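Local coordinates for protein purine nucleoside phosphorylase (Thermus thermophilus, PDB 1ODJ) that probably catalyses the phosphorolysis of purine nucleosides, guanosine among them, to the free base and ribose 1-phosphate, at residues A[153-158]-A[181-186]; A[86-91]-A[197-202]. All blocks are in the same frame, centred on the assembly; numbering follows the deposited sequence.

Contact 1 of 2, residues A[153-158]-A[181-186]. With GMP (guanosine), chain H.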
loop_
_atom_site.group_PDB
_atom_site.type_symbol
_atom_site.label_atom_id
_atom_site.label_comp_id
_atom_site.label_asym_id
_atom_site.label_seq_id
_atom_site.Cartn_x
_atom_site.Cartn_y
_atom_site.Cartn_z
ATOM N N VAL A 153 16.967 6.841 14.413
ATOM C CA VAL A 153 16.228 6.095 15.418
ATOM C C VAL A 153 14.968 5.743 14.639
ATOM O O VAL A 153 14.752 6.256 13.541
ATOM C CB VAL A 153 15.833 6.952 16.630
ATOM C CG1 VAL A 153 17.068 7.547 17.256
ATOM C CG2 VAL A 153 14.841 8.035 16.214
ATOM N N ALA A 154 14.141 4.865 15.176
ATOM C CA ALA A 154 12.921 4.519 14.472
ATOM C C ALA A 154 11.741 4.783 15.390
ATOM O O ALA A 154 11.767 4.438 16.571
ATOM C CB ALA A 154 12.955 3.063 14.024
ATOM N N SER A 155 10.717 5.421 14.850
ATOM C CA SER A 155 9.541 5.726 15.646
ATOM C C SER A 155 8.433 4.741 15.323
ATOM O O SER A 155 7.900 4.756 14.212
ATOM C CB SER A 155 9.053 7.157 15.358
ATOM O OG SER A 155 10.021 8.128 15.728
ATOM N N GLU A 156 8.092 3.884 16.280
ATOM C CA GLU A 156 7.015 2.933 16.056
ATOM C C GLU A 156 5.778 3.250 16.900
ATOM O O GLU A 156 5.797 4.156 17.734
ATOM C CB GLU A 156 7.488 1.494 16.313
ATOM C CG GLU A 156 8.057 1.229 17.698
ATOM C CD GLU A 156 8.481 -0.227 17.875
ATOM O OE1 GLU A 156 8.991 -0.570 18.961
ATOM O OE2 GLU A 156 8.304 -1.036 16.936
ATOM N N ASP A 157 4.707 2.498 16.661
ATOM C CA ASP A 157 3.436 2.664 17.361
ATOM C C ASP A 157 3.189 1.582 18.402
ATOM O O ASP A 157 2.731 1.862 19.502
ATOM C CB ASP A 157 2.286 2.641 16.354
ATOM C CG ASP A 157 2.071 3.978 15.689
ATOM O OD1 ASP A 157 1.418 4.016 14.623
ATOM O OD2 ASP A 157 2.541 4.999 16.237
ATOM N N ALA A 158 3.492 0.345 18.032
ATOM C CA ALA A 158 3.277 -0.801 18.896
ATOM C C ALA A 158 4.545 -1.234 19.597
ATOM O O ALA A 158 5.354 -1.963 19.029
ATOM C CB ALA A 158 2.722 -1.955 18.081
ATOM N N GLU A 181 8.128 8.956 19.435
ATOM C CA GLU A 181 7.705 10.353 19.272
ATOM C C GLU A 181 8.419 11.154 18.206
ATOM O O GLU A 181 7.784 11.941 17.506
ATOM C CB GLU A 181 7.827 11.119 20.581
ATOM C CG GLU A 181 6.775 10.761 21.589
ATOM C CD GLU A 181 7.163 9.547 22.366
ATOM O OE1 GLU A 181 6.270 8.929 22.992
ATOM O OE2 GLU A 181 8.373 9.224 22.350
ATOM N N ALA A 182 9.730 10.961 18.092
ATOM C CA ALA A 182 10.542 11.693 17.130
ATOM C C ALA A 182 9.885 11.999 15.772
ATOM O O ALA A 182 9.649 13.170 15.446
ATOM C CB ALA A 182 11.889 10.978 16.923
ATOM N N SER A 183 9.581 10.967 14.985
ATOM C CA SER A 183 8.999 11.177 13.659
ATOM C C SER A 183 7.916 12.251 13.558
ATOM O O SER A 183 7.960 13.091 12.659
ATOM C CB SER A 183 8.467 9.861 13.087
ATOM O OG SER A 183 7.415 9.326 13.866
ATOM N N ALA A 184 6.948 12.228 14.467
ATOM C CA ALA A 184 5.862 13.209 14.449
ATOM C C ALA A 184 6.371 14.619 14.749
ATOM O O ALA A 184 5.869 15.601 14.212
ATOM C CB ALA A 184 4.780 12.817 15.464
ATOM N N LEU A 185 7.352 14.709 15.634
ATOM C CA LEU A 185 7.955 15.973 16.003
ATOM C C LEU A 185 8.638 16.557 14.747
ATOM O O LEU A 185 8.315 17.668 14.309
ATOM C CB LEU A 185 8.959 15.726 17.128
ATOM C CG LEU A 185 9.766 16.900 17.685
ATOM C CD1 LEU A 185 8.838 18.024 18.109
ATOM C CD2 LEU A 185 10.584 16.427 18.866
ATOM N N PHE A 186 9.552 15.792 14.152
ATOM C CA PHE A 186 10.258 16.239 12.956
ATOM C C PHE A 186 9.343 16.659 11.811
ATOM O O PHE A 186 9.590 17.681 11.174
ATOM C CB PHE A 186 11.227 15.157 12.479
ATOM C CG PHE A 186 12.335 14.877 13.452
ATOM C CD1 PHE A 186 13.148 13.767 13.303
ATOM C CD2 PHE A 186 12.558 15.730 14.533
ATOM C CE1 PHE A 186 14.168 13.507 14.219
ATOM C CE2 PHE A 186 13.574 15.479 15.451
ATOM C CZ PHE A 186 14.377 14.373 15.298
HETATM O "O5'" GMP H . 8.567 3.120 27.424
HETATM C "C5'" GMP H . 8.206 3.399 26.084
HETATM C "C4'" GMP H . 8.478 4.897 25.942
HETATM O "O4'" GMP H . 9.882 5.296 26.149
HETATM C "C3'" GMP H . 8.155 5.427 24.550
HETATM O "O3'" GMP H . 7.487 6.702 24.771
HETATM C "C2'" GMP H . 9.504 5.608 23.814
HETATM O "O2'" GMP H . 9.694 6.889 23.202
HETATM C "C1'" GMP H . 10.563 5.193 24.883
HETATM N N9 GMP H . 11.219 3.857 24.678
HETATM C C8 GMP H . 12.237 3.373 25.470
HETATM N N7 GMP H . 12.657 2.195 25.111
HETATM C C5 GMP H . 11.876 1.860 24.011
HETATM C C6 GMP H . 11.885 0.682 23.201
HETATM O O6 GMP H . 12.605 -0.325 23.304
HETATM N N1 GMP H . 10.933 0.746 22.193
HETATM C C2 GMP H . 10.085 1.798 21.978
HETATM N N2 GMP H . 9.237 1.652 20.946
HETATM N N3 GMP H . 10.061 2.908 22.722
HETATM C C4 GMP H . 10.981 2.871 23.718
#
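Ser155 OG is gripped by two groups. The backbone N of Ser183 gives it a nearly straight hydrogen bond, Ser183 N to Ser155 OG 3.0 Å with 173° at the hydrogen. Glu179 OE1 holds it by a second one. The Ser155 hydroxyl reaches the helix because OG stands beside the backbone N, anti to the carbonyl carbon (chi1 -63°). It meets an N-H of the first turn of helix 182-192, where main-chain N-H groups lack a helical acceptor. Ser183 turns its own hydroxyl to lie against the serine of the strand, with Ser183 OG 3.1 Å from Ser155 CB. The two hydroxyls are not bonded to each other; Ser183 OG is hydrogen-bonded to Asp113. Ala182 packs beside them: its CB lies 3.6 Å from Ser155 OG and 4.2 Å from Val153 CG2.

Both segments also reach the guanosine. Glu181, at the N-cap position, bends at chi2 and brings its carboxylate to the ribose. Guanosine O2' is hydrogen-bonded to Glu181 OE2 at 2.8 Å, while O3' lies near Glu181 OE1. Gly66 N binds OE1. Glu156 extends beyond CG to the base, where guanosine N2 donates to Glu156 OE1 at 3.0 Å. Thr162 binds the other oxygen, OE2. The contact thus forms part of the nucleoside pocket, one carboxylate on the sugar and one on the base.

Strand 152-156 runs between strands 108-112 and 175-179, parallel to both. Helix 182-192 starts across it, the short segments lying at 96° to each other. Helix 67-79 packs on Glu181, Ser183 and Ala184. Phe186 and Leu185 lean on strand 195-205.

Contact 2 of 2, residues A[86-91]-A[197-202]. With GMP (guanosine), chain H; SO4 (sulfate ion), chain G.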
loop_
_atom_site.group_PDB
_atom_site.type_symbol
_atom_site.label_atom_id
_atom_site.label_comp_id
_atom_site.label_asym_id
_atom_site.label_seq_id
_atom_site.Cartn_x
_atom_site.Cartn_y
_atom_site.Cartn_z
ATOM N N VAL A 86 12.768 20.584 21.713
ATOM C CA VAL A 86 13.741 19.489 21.758
ATOM C C VAL A 86 13.199 18.332 22.599
ATOM O O VAL A 86 12.968 18.483 23.801
ATOM C CB VAL A 86 15.092 19.936 22.377
ATOM C CG1 VAL A 86 16.024 18.756 22.479
ATOM C CG2 VAL A 86 15.724 21.042 21.527
ATOM N N ARG A 87 12.988 17.187 21.959
ATOM C CA ARG A 87 12.499 16.012 22.657
ATOM C C ARG A 87 13.653 15.448 23.467
ATOM O O ARG A 87 14.745 15.265 22.941
ATOM C CB ARG A 87 12.014 14.955 21.660
ATOM C CG ARG A 87 11.601 13.635 22.317
ATOM C CD ARG A 87 10.986 12.644 21.334
ATOM N NE ARG A 87 11.454 11.292 21.608
ATOM C CZ ARG A 87 11.167 10.615 22.714
ATOM N NH1 ARG A 87 10.396 11.156 23.643
ATOM N NH2 ARG A 87 11.694 9.414 22.916
ATOM N N VAL A 88 13.421 15.220 24.755
ATOM C CA VAL A 88 14.439 14.634 25.625
ATOM C C VAL A 88 13.825 13.336 26.173
ATOM O O VAL A 88 13.052 13.343 27.133
ATOM C CB VAL A 88 14.853 15.593 26.796
ATOM C CG1 VAL A 88 16.035 16.475 26.368
ATOM C CG2 VAL A 88 13.689 16.468 27.200
ATOM N N GLY A 89 14.153 12.216 25.540
ATOM C CA GLY A 89 13.575 10.955 25.984
ATOM C C GLY A 89 14.505 9.760 26.016
ATOM O O GLY A 89 15.721 9.912 25.892
ATOM N N THR A 90 13.919 8.572 26.176
ATOM C CA THR A 90 14.672 7.318 26.235
ATOM C C THR A 90 14.391 6.468 25.014
ATOM O O THR A 90 13.478 6.768 24.249
ATOM C CB THR A 90 14.282 6.508 27.453
ATOM O OG1 THR A 90 12.871 6.257 27.412
ATOM C CG2 THR A 90 14.626 7.263 28.716
ATOM N N ALA A 91 15.165 5.400 24.832
ATOM C CA ALA A 91 14.973 4.537 23.677
ATOM C C ALA A 91 15.596 3.154 23.825
ATOM O O ALA A 91 16.564 2.976 24.551
ATOM C CB ALA A 91 15.520 5.228 22.414
ATOM N N GLY A 197 14.267 19.269 17.544
ATOM C CA GLY A 197 15.432 18.403 17.646
ATOM C C GLY A 197 15.161 17.254 18.614
ATOM O O GLY A 197 14.204 17.301 19.380
ATOM N N ALA A 198 15.997 16.222 18.591
ATOM C CA ALA A 198 15.796 15.096 19.483
ATOM C C ALA A 198 17.086 14.434 19.950
ATOM O O ALA A 198 17.990 14.149 19.164
ATOM C CB ALA A 198 14.896 14.069 18.815
ATOM N N ILE A 199 17.159 14.201 21.254
ATOM C CA ILE A 199 18.302 13.530 21.865
ATOM C C ILE A 199 17.719 12.399 22.727
ATOM O O ILE A 199 16.571 12.497 23.205
ATOM C CB ILE A 199 19.142 14.512 22.725
ATOM C CG1 ILE A 199 20.299 13.760 23.389
ATOM C CG2 ILE A 199 18.257 15.192 23.742
ATOM C CD1 ILE A 199 21.392 14.648 23.889
ATOM N N LEU A 200 18.489 11.329 22.928
ATOM C CA LEU A 200 17.981 10.192 23.703
ATOM C C LEU A 200 18.971 9.447 24.588
ATOM O O LEU A 200 20.151 9.318 24.267
ATOM C CB LEU A 200 17.328 9.193 22.748
ATOM C CG LEU A 200 16.282 9.854 21.836
ATOM C CD1 LEU A 200 16.625 9.609 20.369
ATOM C CD2 LEU A 200 14.901 9.342 22.199
ATOM N N ALA A 201 18.453 8.950 25.707
ATOM C CA ALA A 201 19.228 8.181 26.663
ATOM C C ALA A 201 18.821 6.734 26.462
ATOM O O ALA A 201 17.665 6.382 26.672
ATOM C CB ALA A 201 18.894 8.620 28.080
ATOM N N VAL A 202 19.760 5.895 26.036
ATOM C CA VAL A 202 19.457 4.478 25.833
ATOM C C VAL A 202 19.033 3.885 27.186
ATOM O O VAL A 202 19.746 4.032 28.193
ATOM C CB VAL A 202 20.692 3.723 25.324
ATOM C CG1 VAL A 202 20.311 2.325 24.900
ATOM C CG2 VAL A 202 21.318 4.479 24.165
HETATM O "O5'" GMP H . 8.567 3.120 27.424
HETATM C "C5'" GMP H . 8.206 3.399 26.084
HETATM C "C4'" GMP H . 8.478 4.897 25.942
HETATM O "O4'" GMP H . 9.882 5.296 26.149
HETATM C "C3'" GMP H . 8.155 5.427 24.550
HETATM O "O3'" GMP H . 7.487 6.702 24.771
HETATM C "C2'" GMP H . 9.504 5.608 23.814
HETATM O "O2'" GMP H . 9.694 6.889 23.202
HETATM C "C1'" GMP H . 10.563 5.193 24.883
HETATM N N9 GMP H . 11.219 3.857 24.678
HETATM C C8 GMP H . 12.237 3.373 25.470
HETATM N N7 GMP H . 12.657 2.195 25.111
HETATM C C5 GMP H . 11.876 1.860 24.011
HETATM C C6 GMP H . 11.885 0.682 23.201
HETATM O O6 GMP H . 12.605 -0.325 23.304
HETATM N N1 GMP H . 10.933 0.746 22.193
HETATM C C2 GMP H . 10.085 1.798 21.978
HETATM N N2 GMP H . 9.237 1.652 20.946
HETATM N N3 GMP H . 10.061 2.908 22.722
HETATM C C4 GMP H . 10.981 2.871 23.718
HETATM S S SO4 G . 10.415 8.734 26.851
HETATM O O1 SO4 G . 11.191 8.485 25.607
HETATM O O2 SO4 G . 10.213 10.184 27.009
HETATM O O3 SO4 G . 11.162 8.203 28.007
HETATM O O4 SO4 G . 9.088 8.090 26.770
#
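Leu200 and Arg87 meet on one face of a parallel strand pair, with Ala91 beside them. Leu200 CG is anti to its own carbonyl carbon (chi1 -52°), and the CD2 branch leans over the neighbouring strand. Leu200 CD2 comes within 3.3 Å of Arg87 NH2, placed obliquely to the guanidinium. The same methyl lies 4.2 Å from Ala91 CB and also touches Thr90 O. Arg87 runs extended through CG and CD, then turns at chi3 (140°) so that its flat end reaches the bound sulfate. Sulfate O1 sits at the guanidinium edge, in its plane, 2.9 Å from Arg87 NH2. NH1 makes a weak bond to the same oxygen. Glu179 pairs with Arg87 NE, which, with the sulfate bonds, would limit rotation of the group.

Thr90 completes the grip from this strand. Its backbone N donates to sulfate O1 at 2.8 Å. Thr90 OG1 donates to sulfate O3 at 2.7 Å. Gly89, without a side chain, lets the anion sit close to the strand, and its CA faces sulfate O1. Arg25 of the same chain and Arg44 of a neighbouring subunit also hold the sulfate, which probably marks the phosphate site. The guanosine lies alongside, with Ala91 C 3.3 Å from guanosine N7.

The backbones are zipped in register. Arg87 N bonds to Gly197 O, and Ile199 N to Arg87 O at 3.1 Å and 174°. The link from Gly89 N to Ile199 O is weak, whereas that from Ala201 N to Gly89 O is 2.9 Å. On the other face, Ile199 CG2 meets Val88 CG1.

Strand 84-93 also pairs with strand 16-19, and strand 195-205 with strand 103-106. Helix 214-232 covers Val88 and Ile199, while helix 182-192 packs on Arg87 and Ala198 from the opposite face.

Contact 1 is nested within the chain loop closed by contact 2. The order is 86-91, 153-158, 181-186, 197-202. Their centres lie 11 Å apart. All four segments belong to the same phosphorylase fold, and both contacts reach one mixed sheet. Helix 182-192 is followed directly by strand 195-205. Leu185 and Phe186 of the helix pack on the parallel pair. Leu185 CD2 lies 3.5 Å from Arg87 CB. A salt bridge, Glu181 OE2 to Arg87 NH1 at 3.1 Å, joins the Glu181 carboxylate of contact 1 to the Arg87 guanidinium of contact 2. Contact 1 binds base and ribose; contact 2 helps hold the anion and touches the guanosine. Together they place the nucleoside beside the probable phosphate site.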